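Side-chain contacts in 3,4-dihydroxy-2-butanone 4-phosphate synthase (PDB 6MNZ), which probably catalyses conversion of D-ribulose 5-phosphate to 3,4-dihydroxy-2-butanone 4-phosphate and formate, a step of riboflavin biosynthesis, in a two-domain chain: residues D23-D26 with R27-G31; A173-A176 with D177-F181; I189-I192 with A193-I196; A318-S321 with H322-T326. All coordinates share one frame; numbering follows the deposited sequence.

Contact 1 of 4, residues D23-D26 with R27-G31; sequences DDED and RENEG. With SO4 (sulfate ion), chain C.
The carboxylate of Asp-23 is tucked between the side chain of Arg-27 and the backbone of Glu-28 to Glu-30. Its CG stands between the backbone N and the carbonyl carbon (chi1 71°), which turns both oxygens into the loop that follows. OD1 of Asp-23 accepts from Glu-30 N at 3.1 Å, with the donor nearly in line with its C-O bond. OD2 of Asp-23 accepts from Glu-28 N at 2.6 Å through its syn lone pair. Asn-29 N adds weak bonds to both oxygens. Arg-27 runs extended past Asp-23 OD2, its CB lying 3.3 Å from that oxygen. Its guanidinium is turned edge-on to Asp-23. Arg-27 NH1 forms a salt bridge to Asp-23 OD2 at 3.4 Å, with a weak hydrogen bond. The Glu-28 side chain crosses that of Asp-23 at about a right angle, their carboxylate planes 63° apart. Glu-28 OE1 makes a second salt bridge to Arg-27 NH1, which thus links two acidic groups. Arg-27 also holds a sulfate with two N-H groups: NH1 to O2 at 3.0 Å and NH2 to O4 at 3.2 Å. His-143 and Thr-144 bind the same anion. Elsewhere in the loop, Glu-25 and Asn-29 lie side by side, pointing the same way. Arg-27 and Glu-28 are predicted to bind substrate, and Glu-28 both metal ions as well. The salt-bridge network is therefore consistent with the acidic active-site loop of DHBP synthases.

Contact 2 of 4, residues A173-A176 with D177-F181; sequences ARRA and DLEIF. With SO4 (sulfate ion), chain E.
Ala-173 and Leu-178 form the tight side of this helix start. Ala-173 CB meets Leu-178 CD2 at 3.4 Å, an apolar contact between buried residues. Leu-178 CG lies beside its own backbone N (chi1 -62°), which also brings it against Arg-174 O. Ile-165 and Met-22 pack on the same leucine. The backbone here is closely bonded. Leu-178 N donates to Arg-174 O at 2.6 Å and Glu-179 N to Arg-175 O at 2.7 Å. Ile-180 N donates to Ala-176 O at 3.3 Å.

The other side is looser and largely exposed. Arg-175 and Glu-179 lie side by side, pointing the same way, with their flat groups only 9° from parallel. Yet Glu-179 OE1 stays 4.5 Å from Arg-175 NE and well out of the guanidinium plane, so only the charges attract. Arg-174 reaches the other way. Its NH2 makes a weak bond of 3.1 Å to O1 of a sulfate, while NH1 is held by Asn-29 O. Asp-177 sits between the two regimes. Its OD1 pairs with Lys-167, and its OD2 accepts a weak bond of 3.5 Å from Arg-174 N. Arg-174 is the N-cap residue. The arrangement is thus that of a helix N terminus, here of helix 175-184, with an acidic residue three positions after the N-cap receiving a weak bond from the N-cap N-H.

Contact 3 of 4, residues I189-I192 with A193-I196; sequences IGTI and ADLI
Thr-191 turns its side chain toward the first turn of the helix that follows. Its CB lies 3.6 Å from Asp-194 OD1 and packs against that carboxylate. From CB the two branches part. OG1 of Thr-191 stays beside its own backbone N (chi1 -56°), 4.1 Å from Asp-194 OD1. It makes no capping bond. The methyl CG2 of Thr-191 takes the position opposite the backbone N. It meets Ala-193 N at 3.4 Å and Ala-193 CB at 3.7 Å. Thr-191 is the N-cap residue at a strand-to-helix junction. Strand 188-191 lies at one end of the six-stranded mixed sheet, parallel to strand 19-22, and the chain turns straight from it into helix 192-202. Met-22 of strand 19-22 is hydrogen-bonded through its backbone to Gly-190 and Ile-192. The carbonyl of Thr-191 begins the helical bonding. Leu-195 N donates to Thr-191 O at 3.0 Å, and Asp-194 CB rests on the same oxygen. One residue on, Ile-196 N donates to Ile-192 O at 2.7 Å. Ile-196 CG1 packs 3.4 Å from that oxygen of Ile-192. The Ile-192 side chain points off the other way, to His-143 and Ala-146 of helix 143-153. Leu-195 packs on the same helix, against Leu-150 and Leu-153.

Contact 4 of 4, residues A318-S321 with H322-T326; sequences AALS and HQYQT
Leu-320 lies over the ring of Tyr-324, one helical turn ahead. Its CG is 4.2 Å from the ring centroid and 25° off the ring normal, a CH-pi contact on the face. CD2 of Leu-320 reaches Tyr-324 OH at 3.8 Å, while CD1 turns to the amide oxygen OE1 of Gln-323. Leu-320 CG is anti to the backbone N (chi1 -158°), which carries CG toward the tyrosine ring. Leu-320 O sits 3.5 Å above the ring plane, toward the rim. The same oxygen also accepts from Tyr-324 N at 3.1 Å, so it serves both the helix bond and the ring face. Gln-325 N donates to Ser-321 O at 2.9 Å and continues the helix. Farther on, His-322 O receives both the N and the OG1 of Thr-326. Around this shell, Ala-193 and Ile-196 of helix 192-202 pack on Tyr-324 and Ser-321. At the helix start, Asp-24 accepts from Ser-321 N and Asp-26 from Ala-319 N. Acidic side chains therefore meet backbone N-H groups at the N-terminal end of helix 320-336, where the helix dipole would probably favour negative charge.

All four contacts are local and follow one another along the chain, so none nests or crosses. Contact 1 closes the loop between strands 19-22 and 31-36. Contact 2 starts helix 175-184 and touches that loop, where Leu-178 packs on Gly-31. Strand 188-191 comes next, and its Ile-189 packs on Leu-178 of contact 2. Contact 3 then turns the chain into helix 192-202, with Ile-192 against Asp-23. Contact 4 lies far along the sequence, in the part of the chain related to GTP cyclohydrolase II. Its helix start rests on contacts 1 and 3, joining the two parts of the chain beside the predicted substrate site.

Contact 1 of 4, residues D23-D26 with R27-G31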
ATOM      1  N   ASP A  23      20.189  -2.833 -15.024  1.00 38.27           N
ATOM      2  CA  ASP A  23      19.661  -2.788 -13.674  1.00 29.02           C
ATOM      3  C   ASP A  23      20.278  -3.907 -12.840  1.00 31.32           C
ATOM      4  O   ASP A  23      21.131  -4.667 -13.303  1.00 39.25           O
ATOM      5  CB  ASP A  23      18.139  -2.893 -13.699  1.00 32.71           C
ATOM      6  CG  ASP A  23      17.659  -4.276 -14.092  1.00 31.29           C
ATOM      7  OD1 ASP A  23      18.397  -4.970 -14.827  1.00 26.38           O
ATOM      8  OD2 ASP A  23      16.701  -4.758 -13.451  1.00 27.52           O
ATOM      9  N   ASP A  24      19.906  -3.951 -11.563  1.00 34.44           N
ATOM     10  CA  ASP A  24      20.490  -4.916 -10.643  1.00 32.18           C
ATOM     11  C   ASP A  24      20.331  -6.329 -11.185  1.00 31.77           C
ATOM     12  O   ASP A  24      19.298  -6.680 -11.762  1.00 37.18           O
ATOM     13  CB  ASP A  24      19.834  -4.796  -9.266  1.00 36.02           C
ATOM     14  CG  ASP A  24      20.390  -3.641  -8.459  1.00 29.51           C
ATOM     15  OD1 ASP A  24      21.008  -2.741  -9.062  1.00 30.17           O
ATOM     16  OD2 ASP A  24      20.247  -3.651  -7.221  1.00 32.90           O
ATOM     17  N   GLU A  25      21.380  -7.137 -11.022  1.00 34.15           N
ATOM     18  CA  GLU A  25      21.370  -8.484 -11.574  1.00 35.71           C
ATOM     19  C   GLU A  25      20.193  -9.295 -11.051  1.00 32.04           C
ATOM     20  O   GLU A  25      19.794 -10.274 -11.691  1.00 44.02           O
ATOM     21  CB  GLU A  25      22.692  -9.184 -11.243  1.00 44.31           C
ATOM     22  CG  GLU A  25      22.736 -10.677 -11.544  1.00 58.39           C
ATOM     23  CD  GLU A  25      23.902 -11.370 -10.864  1.00 60.51           C
ATOM     24  OE1 GLU A  25      23.658 -12.262 -10.024  1.00 70.27           O
ATOM     25  OE2 GLU A  25      25.063 -11.006 -11.154  1.00 51.23           O
ATOM     26  N   ASP A  26      19.604  -8.892  -9.927  1.00 31.51           N
ATOM     27  CA  ASP A  26      18.501  -9.628  -9.329  1.00 33.69           C
ATOM     28  C   ASP A  26      17.147  -8.947  -9.508  1.00 40.97           C
ATOM     29  O   ASP A  26      16.201  -9.312  -8.800  1.00 44.75           O
ATOM     30  CB  ASP A  26      18.776  -9.848  -7.837  1.00 28.52           C
ATOM     31  CG  ASP A  26      18.949  -8.545  -7.074  1.00 34.33           C
ATOM     32  OD1 ASP A  26      19.653  -7.655  -7.592  1.00 38.81           O
ATOM     33  OD2 ASP A  26      18.638  -8.529  -5.863  1.00 48.94           O
ATOM     34  N   ARG A  27      17.069  -7.855 -10.273  1.00 41.97           N
ATOM     35  CA  ARG A  27      15.768  -7.228 -10.489  1.00 37.27           C
ATOM     36  C   ARG A  27      15.095  -7.583 -11.811  1.00 44.84           C
ATOM     37  O   ARG A  27      14.313  -8.539 -11.860  1.00 46.39           O
ATOM     38  CB  ARG A  27      15.916  -5.705 -10.401  1.00 37.71           C
ATOM     39  CG  ARG A  27      14.611  -4.941 -10.526  1.00 46.81           C
ATOM     40  CD  ARG A  27      14.853  -3.438 -10.562  1.00 42.16           C
ATOM     41  NE  ARG A  27      13.644  -2.694 -10.899  1.00 35.49           N
ATOM     42  CZ  ARG A  27      13.230  -2.452 -12.141  1.00 45.57           C
ATOM     43  NH1 ARG A  27      13.955  -2.840 -13.183  1.00 43.77           N
ATOM     44  NH2 ARG A  27      12.099  -1.788 -12.337  1.00 55.14           N
ATOM     45  N   GLU A  28      15.676  -7.094 -12.902  1.00 28.53           N
ATOM     46  CA  GLU A  28      15.360  -7.550 -14.249  1.00 29.47           C
ATOM     47  C   GLU A  28      16.554  -8.190 -14.924  1.00 28.73           C
ATOM     48  O   GLU A  28      16.397  -9.167 -15.658  1.00 41.15           O
ATOM     49  CB  GLU A  28      14.877  -6.387 -15.129  1.00 35.96           C
ATOM     50  CG  GLU A  28      13.520  -5.799 -14.773  1.00 31.13           C
ATOM     51  CD  GLU A  28      13.109  -4.692 -15.731  1.00 42.46           C
ATOM     52  OE1 GLU A  28      11.966  -4.203 -15.631  1.00 59.12           O
ATOM     53  OE2 GLU A  28      13.943  -4.295 -16.573  1.00 41.06           O
ATOM     54  N   ASN A  29      17.754  -7.667 -14.671  1.00 40.45           N
ATOM     55  CA  ASN A  29      18.987  -8.249 -15.189  1.00 41.25           C
ATOM     56  C   ASN A  29      19.024  -8.146 -16.714  1.00 36.76           C
ATOM     57  O   ASN A  29      19.314  -9.114 -17.417  1.00 31.05           O
ATOM     58  CB  ASN A  29      19.128  -9.700 -14.727  1.00 37.47           C
ATOM     59  CG  ASN A  29      20.526 -10.235 -14.911  1.00 27.34           C
ATOM     60  OD1 ASN A  29      21.491  -9.475 -14.956  1.00 28.20           O
ATOM     61  ND2 ASN A  29      20.628 -11.535 -15.141  1.00 26.56           N
ATOM     62  N   GLU A  30      18.773  -6.941 -17.216  1.00 32.33           N
ATOM     63  CA  GLU A  30      18.716  -6.680 -18.643  1.00 30.04           C
ATOM     64  C   GLU A  30      19.534  -5.439 -18.961  1.00 29.55           C
ATOM     65  O   GLU A  30      19.641  -4.517 -18.149  1.00 36.26           O
ATOM     66  CB  GLU A  30      17.268  -6.502 -19.118  1.00 54.97           C
ATOM     67  CG  GLU A  30      16.429  -7.770 -19.030  1.00 41.34           C
ATOM     68  CD  GLU A  30      14.996  -7.565 -19.490  1.00 35.94           C
ATOM     69  OE1 GLU A  30      14.570  -6.399 -19.628  1.00 43.81           O
ATOM     70  OE2 GLU A  30      14.269  -8.571 -19.624  1.00 36.97           O
ATOM     71  N   GLY A  31      19.943  -5.342 -20.224  1.00 29.77           N
ATOM     72  CA  GLY A  31      20.587  -4.152 -20.751  1.00 27.98           C
ATOM     73  C   GLY A  31      19.677  -3.454 -21.749  1.00 26.89           C
ATOM     74  O   GLY A  31      19.010  -4.107 -22.554  1.00 33.81           O
TER
HETATM   75  S   SO4 C 401      11.957  -0.746 -16.005  1.00 33.70           S
HETATM   76  O1  SO4 C 401      12.002   0.657 -15.602  1.00 44.23           O
HETATM   77  O2  SO4 C 401      13.254  -1.362 -15.752  1.00 29.54           O
HETATM   78  O3  SO4 C 401      11.649  -0.823 -17.428  1.00 42.69           O
HETATM   79  O4  SO4 C 401      10.937  -1.464 -15.248  1.00 34.37           O

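Contact 2 of 4, residues A173-A176 with D177-F181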
ATOM      1  N   ALA A 173      20.085 -10.677 -23.224  1.00 35.04           N
ATOM      2  CA  ALA A 173      21.502 -10.413 -23.014  1.00 35.44           C
ATOM      3  C   ALA A 173      21.771 -10.061 -21.557  1.00 36.15           C
ATOM      4  O   ALA A 173      21.171  -9.130 -21.012  1.00 33.24           O
ATOM      5  CB  ALA A 173      21.960  -9.278 -23.929  1.00 45.75           C
ATOM      6  N   ARG A 174      22.669 -10.814 -20.927  1.00 37.45           N
ATOM      7  CA  ARG A 174      23.142 -10.520 -19.586  1.00 37.20           C
ATOM      8  C   ARG A 174      24.469  -9.767 -19.647  1.00 47.14           C
ATOM      9  O   ARG A 174      24.996  -9.472 -20.722  1.00 48.72           O
ATOM     10  CB  ARG A 174      23.284 -11.811 -18.776  1.00 38.86           C
ATOM     11  CG  ARG A 174      22.108 -12.760 -18.922  1.00 43.31           C
ATOM     12  CD  ARG A 174      20.785 -12.051 -18.677  1.00 40.27           C
ATOM     13  NE  ARG A 174      19.673 -12.992 -18.592  1.00 39.15           N
ATOM     14  CZ  ARG A 174      18.424 -12.652 -18.293  1.00 29.38           C
ATOM     15  NH1 ARG A 174      18.114 -11.384 -18.059  1.00 30.45           N
ATOM     16  NH2 ARG A 174      17.496 -13.589 -18.161  1.00 33.45           N
ATOM     17  N   ARG A 175      24.999  -9.434 -18.465  1.00 47.31           N
ATOM     18  CA  ARG A 175      26.184  -8.584 -18.377  1.00 54.88           C
ATOM     19  C   ARG A 175      27.267  -9.043 -19.346  1.00 48.13           C
ATOM     20  O   ARG A 175      27.771  -8.253 -20.153  1.00 45.74           O
ATOM     21  CB  ARG A 175      26.714  -8.582 -16.940  1.00 57.94           C
ATOM     22  CG  ARG A 175      27.939  -7.701 -16.715  1.00 69.73           C
ATOM     23  CD  ARG A 175      28.707  -8.116 -15.465  1.00 76.14           C
ATOM     24  NE  ARG A 175      29.300  -9.447 -15.592  1.00 89.92           N
ATOM     25  CZ  ARG A 175      29.989 -10.055 -14.632  1.00 84.24           C
ATOM     26  NH1 ARG A 175      30.216  -9.439 -13.478  1.00 78.18           N
ATOM     27  NH2 ARG A 175      30.450 -11.285 -14.821  1.00 76.32           N
ATOM     28  N   ALA A 176      27.600 -10.335 -19.315  1.00 43.94           N
ATOM     29  CA  ALA A 176      28.591 -10.876 -20.238  1.00 42.35           C
ATOM     30  C   ALA A 176      28.270 -10.493 -21.678  1.00 47.00           C
ATOM     31  O   ALA A 176      29.091  -9.880 -22.369  1.00 49.70           O
ATOM     32  CB  ALA A 176      28.664 -12.396 -20.089  1.00 38.65           C
ATOM     33  N   ASP A 177      27.056 -10.812 -22.133  1.00 49.06           N
ATOM     34  CA  ASP A 177      26.689 -10.532 -23.516  1.00 45.77           C
ATOM     35  C   ASP A 177      26.525  -9.039 -23.767  1.00 51.49           C
ATOM     36  O   ASP A 177      26.827  -8.561 -24.866  1.00 46.00           O
ATOM     37  CB  ASP A 177      25.401 -11.273 -23.873  1.00 42.62           C
ATOM     38  CG  ASP A 177      25.422 -12.723 -23.432  1.00 49.91           C
ATOM     39  OD1 ASP A 177      25.988 -13.559 -24.167  1.00 51.48           O
ATOM     40  OD2 ASP A 177      24.966 -13.009 -22.305  1.00 47.42           O
ATOM     41  N   LEU A 178      26.088  -8.280 -22.758  1.00 46.27           N
ATOM     42  CA  LEU A 178      25.951  -6.838 -22.932  1.00 42.05           C
ATOM     43  C   LEU A 178      27.314  -6.169 -23.068  1.00 40.90           C
ATOM     44  O   LEU A 178      27.488  -5.267 -23.896  1.00 41.46           O
ATOM     45  CB  LEU A 178      25.178  -6.235 -21.760  1.00 38.48           C
ATOM     46  CG  LEU A 178      23.739  -6.717 -21.565  1.00 43.00           C
ATOM     47  CD1 LEU A 178      23.213  -6.216 -20.235  1.00 39.28           C
ATOM     48  CD2 LEU A 178      22.830  -6.267 -22.697  1.00 38.80           C
ATOM     49  N   GLU A 179      28.304  -6.631 -22.300  1.00 50.43           N
ATOM     50  CA  GLU A 179      29.645  -6.064 -22.399  1.00 41.40           C
ATOM     51  C   GLU A 179      30.215  -6.259 -23.796  1.00 42.73           C
ATOM     52  O   GLU A 179      30.780  -5.331 -24.387  1.00 49.37           O
ATOM     53  CB  GLU A 179      30.563  -6.703 -21.356  1.00 45.65           C
ATOM     54  CG  GLU A 179      30.289  -6.272 -19.928  1.00 51.13           C
ATOM     55  CD  GLU A 179      31.265  -6.887 -18.941  1.00 68.55           C
ATOM     56  OE1 GLU A 179      31.659  -8.056 -19.143  1.00 67.62           O
ATOM     57  OE2 GLU A 179      31.563  -6.240 -17.917  1.00 75.65           O
ATOM     58  N   ILE A 180      30.086  -7.472 -24.337  1.00 48.98           N
ATOM     59  CA  ILE A 180      30.483  -7.722 -25.721  1.00 38.93           C
ATOM     60  C   ILE A 180      29.773  -6.750 -26.654  1.00 45.10           C
ATOM     61  O   ILE A 180      30.393  -6.133 -27.527  1.00 45.63           O
ATOM     62  CB  ILE A 180      30.192  -9.183 -26.107  1.00 39.07           C
ATOM     63  CG1 ILE A 180      30.962 -10.140 -25.194  1.00 41.95           C
ATOM     64  CG2 ILE A 180      30.554  -9.430 -27.564  1.00 35.04           C
ATOM     65  CD1 ILE A 180      30.457 -11.565 -25.241  1.00 50.28           C
ATOM     66  N   PHE A 181      28.443  -6.687 -26.552  1.00 56.25           N
ATOM     67  CA  PHE A 181      27.670  -5.842 -27.455  1.00 39.41           C
ATOM     68  C   PHE A 181      28.106  -4.385 -27.354  1.00 39.47           C
ATOM     69  O   PHE A 181      28.220  -3.693 -28.372  1.00 33.88           O
ATOM     70  CB  PHE A 181      26.180  -5.981 -27.141  1.00 39.12           C
ATOM     71  CG  PHE A 181      25.288  -5.220 -28.074  1.00 35.05           C
ATOM     72  CD1 PHE A 181      24.907  -3.921 -27.780  1.00 30.84           C
ATOM     73  CD2 PHE A 181      24.679  -5.860 -29.141  1.00 36.01           C
ATOM     74  CE1 PHE A 181      24.088  -3.217 -28.640  1.00 33.94           C
ATOM     75  CE2 PHE A 181      23.888  -5.155 -30.025  1.00 39.33           C
ATOM     76  CZ  PHE A 181      23.571  -3.838 -29.760  1.00 31.74           C
TER
HETATM   77  S   SO4 E 403      17.930 -16.805 -19.761  1.00 81.12           S
HETATM   78  O1  SO4 E 403      17.503 -15.642 -20.534  1.00 54.79           O
HETATM   79  O2  SO4 E 403      19.210 -16.518 -19.118  1.00 63.43           O
HETATM   80  O3  SO4 E 403      16.928 -17.097 -18.741  1.00 69.43           O
HETATM   81  O4  SO4 E 403      18.076 -17.955 -20.649  1.00 72.47           O

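Contact 3 of 4, residues I189-I192 with A193-I196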
ATOM      1  N   ILE A 189      28.660   1.544 -21.350  1.00 41.48           N
ATOM      2  CA  ILE A 189      27.698   0.719 -20.633  1.00 40.95           C
ATOM      3  C   ILE A 189      27.735   1.113 -19.165  1.00 37.96           C
ATOM      4  O   ILE A 189      28.711   1.698 -18.689  1.00 45.55           O
ATOM      5  CB  ILE A 189      28.000  -0.787 -20.817  1.00 39.03           C
ATOM      6  CG1 ILE A 189      26.912  -1.639 -20.165  1.00 35.31           C
ATOM      7  CG2 ILE A 189      29.373  -1.133 -20.249  1.00 57.28           C
ATOM      8  CD1 ILE A 189      26.766  -3.006 -20.794  1.00 40.25           C
ATOM      9  N   GLY A 190      26.623   0.888 -18.471  1.00 39.70           N
ATOM     10  CA  GLY A 190      26.441   1.470 -17.154  1.00 35.25           C
ATOM     11  C   GLY A 190      25.523   0.636 -16.289  1.00 28.75           C
ATOM     12  O   GLY A 190      24.583  -0.001 -16.775  1.00 34.81           O
ATOM     13  N   THR A 191      25.683   0.830 -14.982  1.00 43.60           N
ATOM     14  CA  THR A 191      24.832   0.225 -13.966  1.00 43.25           C
ATOM     15  C   THR A 191      23.916   1.284 -13.373  1.00 41.19           C
ATOM     16  O   THR A 191      24.380   2.359 -12.979  1.00 44.92           O
ATOM     17  CB  THR A 191      25.678  -0.415 -12.864  1.00 42.95           C
ATOM     18  OG1 THR A 191      26.582  -1.365 -13.441  1.00 59.26           O
ATOM     19  CG2 THR A 191      24.791  -1.113 -11.848  1.00 55.37           C
ATOM     20  N   ILE A 192      22.626   0.961 -13.252  1.00 47.61           N
ATOM     21  CA  ILE A 192      21.695   1.890 -12.617  1.00 45.37           C
ATOM     22  C   ILE A 192      22.105   2.147 -11.172  1.00 37.11           C
ATOM     23  O   ILE A 192      22.069   3.290 -10.699  1.00 40.07           O
ATOM     24  CB  ILE A 192      20.255   1.349 -12.699  1.00 41.58           C
ATOM     25  CG1 ILE A 192      19.769   1.318 -14.149  1.00 40.94           C
ATOM     26  CG2 ILE A 192      19.313   2.201 -11.853  1.00 40.89           C
ATOM     27  CD1 ILE A 192      18.440   0.606 -14.332  1.00 36.41           C
ATOM     28  N   ALA A 193      22.617   1.119 -10.491  1.00 35.87           N
ATOM     29  CA  ALA A 193      23.171   1.322  -9.156  1.00 35.24           C
ATOM     30  C   ALA A 193      24.339   2.301  -9.183  1.00 45.86           C
ATOM     31  O   ALA A 193      24.469   3.146  -8.289  1.00 39.10           O
ATOM     32  CB  ALA A 193      23.608  -0.014  -8.555  1.00 32.11           C
ATOM     33  N   ASP A 194      25.193   2.213 -10.205  1.00 47.08           N
ATOM     34  CA  ASP A 194      26.266   3.190 -10.347  1.00 41.25           C
ATOM     35  C   ASP A 194      25.715   4.595 -10.551  1.00 39.48           C
ATOM     36  O   ASP A 194      26.361   5.577 -10.169  1.00 46.46           O
ATOM     37  CB  ASP A 194      27.180   2.807 -11.512  1.00 48.82           C
ATOM     38  CG  ASP A 194      28.159   1.708 -11.147  1.00 66.91           C
ATOM     39  OD1 ASP A 194      27.841   0.903 -10.247  1.00 66.44           O
ATOM     40  OD2 ASP A 194      29.218   1.610 -11.802  1.00 64.27           O
ATOM     41  N   LEU A 195      24.529   4.713 -11.150  1.00 41.04           N
ATOM     42  CA  LEU A 195      23.879   6.014 -11.260  1.00 34.87           C
ATOM     43  C   LEU A 195      23.240   6.439  -9.943  1.00 32.76           C
ATOM     44  O   LEU A 195      23.240   7.629  -9.609  1.00 31.67           O
ATOM     45  CB  LEU A 195      22.831   5.985 -12.372  1.00 31.55           C
ATOM     46  CG  LEU A 195      22.236   7.342 -12.753  1.00 42.02           C
ATOM     47  CD1 LEU A 195      23.307   8.273 -13.306  1.00 36.69           C
ATOM     48  CD2 LEU A 195      21.106   7.165 -13.759  1.00 38.94           C
ATOM     49  N   ILE A 196      22.631   5.496  -9.215  1.00 35.83           N
ATOM     50  CA  ILE A 196      22.167   5.786  -7.859  1.00 32.47           C
ATOM     51  C   ILE A 196      23.281   6.448  -7.060  1.00 42.22           C
ATOM     52  O   ILE A 196      23.106   7.523  -6.474  1.00 44.09           O
ATOM     53  CB  ILE A 196      21.678   4.503  -7.165  1.00 24.50           C
ATOM     54  CG1 ILE A 196      20.382   4.015  -7.804  1.00 30.92           C
ATOM     55  CG2 ILE A 196      21.459   4.759  -5.679  1.00 31.55           C
ATOM     56  CD1 ILE A 196      19.959   2.634  -7.382  1.00 33.72           C
TER

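Contact 4 of 4, residues A318-S321 with H322-T326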
ATOM      1  N   ALA A 318      21.323  -9.269  -2.731  1.00 59.77           N
ATOM      2  CA  ALA A 318      21.958  -8.007  -3.092  1.00 46.75           C
ATOM      3  C   ALA A 318      20.963  -6.856  -2.978  1.00 47.77           C
ATOM      4  O   ALA A 318      20.934  -6.147  -1.971  1.00 62.09           O
ATOM      5  CB  ALA A 318      22.528  -8.084  -4.501  1.00 47.23           C
ATOM      6  N   ALA A 319      20.129  -6.691  -4.002  1.00 44.69           N
ATOM      7  CA  ALA A 319      19.385  -5.453  -4.212  1.00 38.00           C
ATOM      8  C   ALA A 319      20.310  -4.244  -4.068  1.00 44.00           C
ATOM      9  O   ALA A 319      20.179  -3.429  -3.151  1.00 43.08           O
ATOM     10  CB  ALA A 319      18.199  -5.361  -3.250  1.00 45.03           C
ATOM     11  N   LEU A 320      21.382  -4.270  -4.863  1.00 42.73           N
ATOM     12  CA  LEU A 320      22.453  -3.293  -4.703  1.00 28.81           C
ATOM     13  C   LEU A 320      21.939  -1.871  -4.868  1.00 44.71           C
ATOM     14  O   LEU A 320      22.442  -0.949  -4.215  1.00 48.45           O
ATOM     15  CB  LEU A 320      23.562  -3.574  -5.714  1.00 37.11           C
ATOM     16  CG  LEU A 320      24.961  -3.037  -5.411  1.00 58.66           C
ATOM     17  CD1 LEU A 320      25.436  -3.459  -4.033  1.00 56.64           C
ATOM     18  CD2 LEU A 320      25.934  -3.513  -6.485  1.00 45.62           C
ATOM     19  N   SER A 321      20.947  -1.672  -5.736  1.00 52.59           N
ATOM     20  CA  SER A 321      20.271  -0.382  -5.805  1.00 45.77           C
ATOM     21  C   SER A 321      19.717   0.018  -4.444  1.00 39.04           C
ATOM     22  O   SER A 321      19.949   1.136  -3.970  1.00 34.04           O
ATOM     23  CB  SER A 321      19.154  -0.441  -6.845  1.00 40.82           C
ATOM     24  OG  SER A 321      19.691  -0.593  -8.145  1.00 43.16           O
ATOM     25  N   HIS A 322      18.960  -0.879  -3.809  1.00 37.13           N
ATOM     26  CA  HIS A 322      18.371  -0.569  -2.513  1.00 39.27           C
ATOM     27  C   HIS A 322      19.426  -0.316  -1.445  1.00 36.26           C
ATOM     28  O   HIS A 322      19.140   0.369  -0.459  1.00 36.17           O
ATOM     29  CB  HIS A 322      17.450  -1.707  -2.075  1.00 41.40           C
ATOM     30  CG  HIS A 322      16.736  -1.444  -0.786  1.00 46.04           C
ATOM     31  ND1 HIS A 322      17.311  -1.677   0.444  1.00 51.41           N
ATOM     32  CD2 HIS A 322      15.527  -0.887  -0.535  1.00 37.68           C
ATOM     33  CE1 HIS A 322      16.442  -1.383   1.396  1.00 47.61           C
ATOM     34  NE2 HIS A 322      15.370  -0.860   0.829  1.00 54.03           N
ATOM     35  N   GLN A 323      20.643  -0.831  -1.628  1.00 38.87           N
ATOM     36  CA  GLN A 323      21.718  -0.556  -0.681  1.00 41.61           C
ATOM     37  C   GLN A 323      22.255   0.859  -0.853  1.00 40.58           C
ATOM     38  O   GLN A 323      22.336   1.623   0.115  1.00 46.95           O
ATOM     39  CB  GLN A 323      22.840  -1.580  -0.851  1.00 37.08           C
ATOM     40  CG  GLN A 323      22.470  -2.991  -0.421  1.00 58.77           C
ATOM     41  CD  GLN A 323      23.621  -3.968  -0.578  1.00 67.77           C
ATOM     42  OE1 GLN A 323      24.728  -3.584  -0.954  1.00 69.91           O
ATOM     43  NE2 GLN A 323      23.375  -5.231  -0.254  1.00 64.57           N
ATOM     44  N   TYR A 324      22.591   1.239  -2.089  1.00 44.05           N
ATOM     45  CA  TYR A 324      23.098   2.582  -2.339  1.00 42.80           C
ATOM     46  C   TYR A 324      22.034   3.638  -2.072  1.00 36.87           C
ATOM     47  O   TYR A 324      22.365   4.771  -1.704  1.00 40.63           O
ATOM     48  CB  TYR A 324      23.592   2.704  -3.781  1.00 50.41           C
ATOM     49  CG  TYR A 324      24.716   1.760  -4.148  1.00 59.13           C
ATOM     50  CD1 TYR A 324      25.431   1.082  -3.169  1.00 58.29           C
ATOM     51  CD2 TYR A 324      25.173   1.686  -5.455  1.00 56.31           C
ATOM     52  CE1 TYR A 324      26.500   0.274  -3.499  1.00 58.12           C
ATOM     53  CE2 TYR A 324      26.271   0.922  -5.787  1.00 53.48           C
ATOM     54  CZ  TYR A 324      26.922   0.204  -4.809  1.00 57.66           C
ATOM     55  OH  TYR A 324      28.003  -0.578  -5.142  1.00 69.52           O
ATOM     56  N   GLN A 325      20.765   3.307  -2.310  1.00 34.76           N
ATOM     57  CA  GLN A 325      19.677   4.134  -1.805  1.00 35.07           C
ATOM     58  C   GLN A 325      19.770   4.289  -0.293  1.00 38.22           C
ATOM     59  O   GLN A 325      19.706   5.405   0.235  1.00 37.82           O
ATOM     60  CB  GLN A 325      18.333   3.526  -2.207  1.00 39.80           C
ATOM     61  CG  GLN A 325      18.025   3.639  -3.690  1.00 37.71           C
ATOM     62  CD  GLN A 325      16.860   2.767  -4.112  1.00 30.94           C
ATOM     63  OE1 GLN A 325      16.279   2.051  -3.297  1.00 34.22           O
ATOM     64  NE2 GLN A 325      16.458   2.890  -5.371  1.00 38.71           N
ATOM     65  N   THR A 326      19.927   3.174   0.424  1.00 36.24           N
ATOM     66  CA  THR A 326      19.920   3.222   1.881  1.00 40.50           C
ATOM     67  C   THR A 326      21.050   4.103   2.395  1.00 43.62           C
ATOM     68  O   THR A 326      20.812   5.167   2.979  1.00 48.22           O
ATOM     69  CB  THR A 326      20.044   1.808   2.459  1.00 36.17           C
ATOM     70  OG1 THR A 326      18.851   1.068   2.177  1.00 47.31           O
ATOM     71  CG2 THR A 326      20.269   1.850   3.980  1.00 35.56           C
TER